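Local coordinates for antifreeze protein (Marinomonas primoryensis, PDB 3P4G) that probably binds ice through ordered, clathrate-like waters, as a hyperactive, Ca2+-dependent antifreeze protein built as a right-handed beta-helix, at residues N129-D135 and D148-N154; L203-F209 and I222-S228. All blocks are in the same frame, centred on the assembly; numbering follows the deposited sequence. Where two conformers were deposited one is given.

Interaction 1: residues N129-D135 and D148-N154. With MG (magnesium ion), chain S.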
# COMPACT_ATOMS: atom_id res chain seq x y z
N ASN A 129 1.11 9.50 -11.15
CA ASN A 129 0.11 9.36 -10.07
C ASN A 129 -1.03 8.43 -10.40
O ASN A 129 -1.48 8.36 -11.54
CB ASN A 129 -0.50 10.75 -9.77
CG ASN A 129 0.57 11.77 -9.33
OD1 ASN A 129 0.57 12.93 -9.79
ND2 ASN A 129 1.46 11.35 -8.47
N LEU A 130 -1.57 7.78 -9.37
CA LEU A 130 -2.72 6.93 -9.60
C LEU A 130 -3.92 7.66 -9.06
O LEU A 130 -4.01 7.83 -7.82
CB LEU A 130 -2.54 5.58 -8.90
CG LEU A 130 -3.76 4.63 -8.95
CD1 LEU A 130 -4.00 4.13 -10.42
CD2 LEU A 130 -3.73 3.43 -7.96
N SER A 131 -4.85 8.05 -9.94
CA SER A 131 -6.09 8.73 -9.50
C SER A 131 -7.36 8.02 -9.98
O SER A 131 -8.46 8.54 -9.78
CB SER A 131 -6.15 10.22 -9.91
OG SER A 131 -6.03 10.40 -11.31
N GLY A 132 -7.21 6.86 -10.62
CA GLY A 132 -8.36 5.97 -10.89
C GLY A 132 -8.20 4.79 -9.95
O GLY A 132 -7.12 4.61 -9.36
N ASP A 133 -9.24 3.99 -9.78
CA ASP A 133 -9.19 2.87 -8.85
C ASP A 133 -8.48 1.71 -9.47
O ASP A 133 -8.83 1.29 -10.56
CB ASP A 133 -10.61 2.38 -8.49
CG ASP A 133 -11.39 3.38 -7.67
OD1 ASP A 133 -10.82 4.35 -7.09
OD2 ASP A 133 -12.61 3.20 -7.59
N LEU A 134 -7.48 1.21 -8.77
CA LEU A 134 -6.76 0.03 -9.22
C LEU A 134 -7.15 -1.22 -8.45
O LEU A 134 -7.26 -1.21 -7.18
CB LEU A 134 -5.25 0.28 -9.07
CG LEU A 134 -4.36 -0.82 -9.71
CD1 LEU A 134 -3.07 -0.16 -10.14
CD2 LEU A 134 -3.97 -1.86 -8.77
N ASP A 135 -7.35 -2.32 -9.19
CA ASP A 135 -7.56 -3.61 -8.54
C ASP A 135 -6.58 -4.62 -9.10
O ASP A 135 -6.60 -4.89 -10.30
CB ASP A 135 -9.00 -4.12 -8.76
CG ASP A 135 -9.37 -5.22 -7.78
OD1 ASP A 135 -10.42 -5.15 -7.07
OD2 ASP A 135 -8.56 -6.11 -7.61
N ASP A 148 1.67 9.37 -6.33
CA ASP A 148 0.74 9.25 -5.22
C ASP A 148 -0.32 8.22 -5.56
O ASP A 148 -0.59 7.97 -6.75
CB ASP A 148 -0.01 10.58 -5.10
CG ASP A 148 0.89 11.73 -4.73
OD1 ASP A 148 1.79 11.55 -3.91
OD2 ASP A 148 0.66 12.87 -5.21
N VAL A 149 -0.89 7.64 -4.51
CA VAL A 149 -2.10 6.83 -4.63
C VAL A 149 -3.25 7.74 -4.15
O VAL A 149 -3.38 8.03 -2.95
CB VAL A 149 -2.02 5.55 -3.81
CG1 VAL A 149 -3.45 4.85 -3.76
CG2 VAL A 149 -0.98 4.59 -4.43
N ASN A 150 -4.07 8.22 -5.09
CA ASN A 150 -5.14 9.22 -4.76
C ASN A 150 -6.53 8.61 -4.68
O ASN A 150 -7.50 9.22 -4.15
CB ASN A 150 -5.13 10.33 -5.78
CG ASN A 150 -3.90 11.14 -5.67
OD1 ASN A 150 -3.39 11.33 -4.58
ND2 ASN A 150 -3.43 11.65 -6.80
N ALA A 151 -6.65 7.39 -5.17
CA ALA A 151 -7.92 6.73 -5.26
C ALA A 151 -7.90 5.37 -4.51
O ALA A 151 -7.04 5.16 -3.63
CB ALA A 151 -8.29 6.58 -6.77
N ALA A 152 -8.84 4.46 -4.81
CA ALA A 152 -8.79 3.12 -4.20
C ALA A 152 -7.68 2.28 -4.80
O ALA A 152 -7.43 2.33 -6.00
CB ALA A 152 -10.13 2.35 -4.35
N LEU A 153 -7.00 1.50 -3.98
CA LEU A 153 -6.05 0.55 -4.53
C LEU A 153 -6.30 -0.77 -3.76
O LEU A 153 -6.07 -0.87 -2.55
CB LEU A 153 -4.60 1.04 -4.39
CG LEU A 153 -3.57 0.23 -5.19
CD1 LEU A 153 -2.26 1.06 -5.34
CD2 LEU A 153 -3.21 -1.15 -4.60
N ASN A 154 -6.80 -1.76 -4.48
CA ASN A 154 -7.12 -3.05 -3.90
C ASN A 154 -6.16 -4.10 -4.45
O ASN A 154 -6.21 -4.40 -5.65
CB ASN A 154 -8.58 -3.36 -4.25
CG ASN A 154 -9.54 -2.44 -3.52
OD1 ASN A 154 -9.38 -2.19 -2.33
ND2 ASN A 154 -10.51 -1.90 -4.24
MG MG S . 1.54 14.61 -5.01
O HOH W 1 3.21 13.79 -4.08
O HOH W 2 0.85 14.67 -3.06
O HOH W 3 2.17 16.45 -4.70
O HOH W 4 1.83 14.83 -7.02
O HOH W 5 -0.25 15.62 -5.36
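Leu130 lays its CD2 against Leu153, 3.8 Å from CD1, and 4.4 Å from Val149 CG1. These side chains belong to the aliphatic interior of a right-handed beta-helix, where successive coils stack. The two segments run in the same direction, and each residue pairs with one 19 positions further on. Two parts of the backbone are zipped. At the turn, Leu130 N donates to Asp148 O and Asn150 N donates to Leu130 O, both at 2.8 Å. Where strands 134-135 and 153-154 pair, Leu134 N donates to Ala152 O at 3.0 Å and Asn154 N to Leu134 O at 2.8 Å. Between them the chains bend, and the carboxylate of Asp133 takes over: OD1 accepts from Ala152 N at 3.0 Å. Leu134 and Leu153 face inward, with Leu134 CD2 4.2 Å from Leu153 CG. Asp135 and Asn154 lie on the other face; Asp135 OD2 accepts a hydrogen bond from Gly137, a ligand of a calcium site. At the far end Asp148 OD1 accepts a hydrogen bond from Asp167 N and another from water 1, itself a magnesium ligand. Asp148 OD2 binds the magnesium ion at 2.0 Å, and five waters complete the octahedron.

Interaction 2: residues L203-F209 and I222-S228; sequences LVSGDLF and IIAGKVS
Two adjacent beta-helix coils stack in parallel, each leaving an extended strand for a turn. Leu203 pairs with Ile222 and Val204 with Ile223, CA atoms 4.8 Å apart. Val204 N donates to Ile222 O and Ala224 N to Val204 O, both at 2.8 Å. Ser205 and Ala224 then turn helical. Next, the CA atoms of Asp207 and Gly225 are 4.2 Å apart. Gly225 N donates weakly to Gly206 O, 3.0 Å; a CB on Gly225 would clash with that oxygen and Asp207 OD1. Asp207 (m) turns OD1 to Lys226 N, 2.9 Å. Leu208 N donates to Lys226 O and Ser228 N to Leu208 O, both at 2.8 Å. Inside, Val204 (t) sets CG2 3.6 Å from CD1 of Ile223 (m, m). Leu208 (t, p) puts CD2 4.2 Å from Val227 CG1. On the other face, Leu203 (t, p) brings CD1 3.7 Å from CG2 of Ile222 (m, t). Backbone bonds thus set the strand register; at the turn, the Asp207 carboxylate and a weak bond replace them.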
# COMPACT_ATOMS: atom_id res chain seq x y z
N LEU A 203 5.99 -0.23 5.66
CA LEU A 203 6.96 0.80 5.98
C LEU A 203 6.46 2.10 5.40
O LEU A 203 6.18 2.17 4.20
CB LEU A 203 8.31 0.47 5.33
CG LEU A 203 9.35 1.61 5.38
CD1 LEU A 203 9.68 2.02 6.83
CD2 LEU A 203 10.66 1.24 4.64
N VAL A 204 6.32 3.11 6.26
CA VAL A 204 5.98 4.49 5.81
C VAL A 204 7.23 5.32 6.05
O VAL A 204 7.65 5.51 7.21
CB VAL A 204 4.81 5.05 6.60
CG1 VAL A 204 4.53 6.51 6.19
CG2 VAL A 204 3.57 4.21 6.31
N SER A 205 7.84 5.83 4.97
CA SER A 205 9.06 6.60 5.12
C SER A 205 8.82 8.08 5.52
O SER A 205 9.73 8.73 6.06
CB SER A 205 9.97 6.47 3.89
OG SER A 205 10.48 5.13 3.83
N GLY A 206 7.61 8.59 5.27
CA GLY A 206 7.21 9.93 5.67
C GLY A 206 6.34 9.82 6.93
O GLY A 206 6.56 8.93 7.77
N ASP A 207 5.36 10.71 7.04
CA ASP A 207 4.57 10.84 8.25
C ASP A 207 3.28 10.05 8.10
O ASP A 207 2.92 9.68 6.97
CB ASP A 207 4.20 12.31 8.42
CG ASP A 207 5.42 13.21 8.51
OD1 ASP A 207 6.42 12.78 9.12
OD2 ASP A 207 5.39 14.31 7.94
N LEU A 208 2.65 9.73 9.23
CA LEU A 208 1.30 9.14 9.25
C LEU A 208 0.32 10.14 9.83
O LEU A 208 0.29 10.33 11.08
CB LEU A 208 1.28 7.86 10.09
CG LEU A 208 -0.09 7.20 10.24
CD1 LEU A 208 -0.72 6.89 8.89
CD2 LEU A 208 0.00 5.92 11.10
N PHE A 209 -0.43 10.80 8.95
CA PHE A 209 -1.51 11.70 9.33
C PHE A 209 -2.88 11.01 9.15
O PHE A 209 -3.87 11.45 9.77
CB PHE A 209 -1.47 13.00 8.51
CG PHE A 209 -0.17 13.78 8.64
CD1 PHE A 209 0.57 13.75 9.82
CD2 PHE A 209 0.27 14.55 7.59
CE1 PHE A 209 1.76 14.49 9.92
CE2 PHE A 209 1.44 15.33 7.68
CZ PHE A 209 2.18 15.30 8.85
N ILE A 222 6.10 -0.04 10.42
CA ILE A 222 7.17 0.89 10.73
C ILE A 222 6.82 2.26 10.13
O ILE A 222 6.57 2.38 8.90
CB ILE A 222 8.48 0.45 10.14
CG1 ILE A 222 8.90 -0.92 10.73
CG2 ILE A 222 9.60 1.49 10.46
CD1 ILE A 222 10.08 -1.61 9.98
N ILE A 223 6.81 3.28 10.98
CA ILE A 223 6.59 4.69 10.55
C ILE A 223 7.88 5.44 10.83
O ILE A 223 8.27 5.62 12.01
CB ILE A 223 5.39 5.38 11.26
CG1 ILE A 223 4.11 4.51 11.28
CG2 ILE A 223 5.10 6.80 10.62
CD1 ILE A 223 3.52 4.10 9.89
N ALA A 224 8.56 5.90 9.78
CA ALA A 224 9.83 6.68 9.97
C ALA A 224 9.61 8.11 10.46
O ALA A 224 10.41 8.61 11.23
CB ALA A 224 10.61 6.75 8.69
N GLY A 225 8.51 8.71 10.02
CA GLY A 225 8.19 10.11 10.29
C GLY A 225 7.29 10.20 11.50
O GLY A 225 7.30 9.31 12.33
N LYS A 226 6.57 11.32 11.61
CA LYS A 226 5.76 11.63 12.78
C LYS A 226 4.44 10.94 12.61
O LYS A 226 4.08 10.61 11.47
CB LYS A 226 5.50 13.14 12.87
CG LYS A 226 6.80 13.94 12.94
CD LYS A 226 6.53 15.45 12.97
CE LYS A 226 7.85 16.22 13.06
NZ LYS A 226 8.30 16.54 11.65
N VAL A 227 3.72 10.74 13.72
CA VAL A 227 2.39 10.14 13.67
C VAL A 227 1.46 11.13 14.36
O VAL A 227 1.67 11.47 15.54
CB VAL A 227 2.32 8.81 14.45
CG1 VAL A 227 0.86 8.23 14.49
CG2 VAL A 227 3.31 7.77 13.80
N SER A 228 0.44 11.58 13.63
CA SER A 228 -0.68 12.24 14.27
C SER A 228 -1.97 11.42 14.10
O SER A 228 -2.94 11.76 14.75
CB SER A 228 -0.91 13.66 13.72
OG SER A 228 -1.31 13.60 12.35
O HOH W 6 -3.93 13.23 11.75

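Overall arrangement
Both contacts join neighbouring coils of one beta-helix. Both pair residues 19 apart in sequence, apart from a slip at the turn of interaction 2. Interaction 1 comes first along the chain and closes before interaction 2 opens. Their centres are 20 Å apart and their nearest atoms about 11 Å, so they do not touch. They share one turn position of the coil: the bond from Leu130 N to Asp148 O recurs as Leu208 N to Lys226 O. Interaction 2 enters this turn from strands 201-204 and 220-223. Interaction 1 leaves it for strands 134-135 and 153-154 of the other sheet. The stacking holds the coils in a regular array, which probably also lines up their calcium turns.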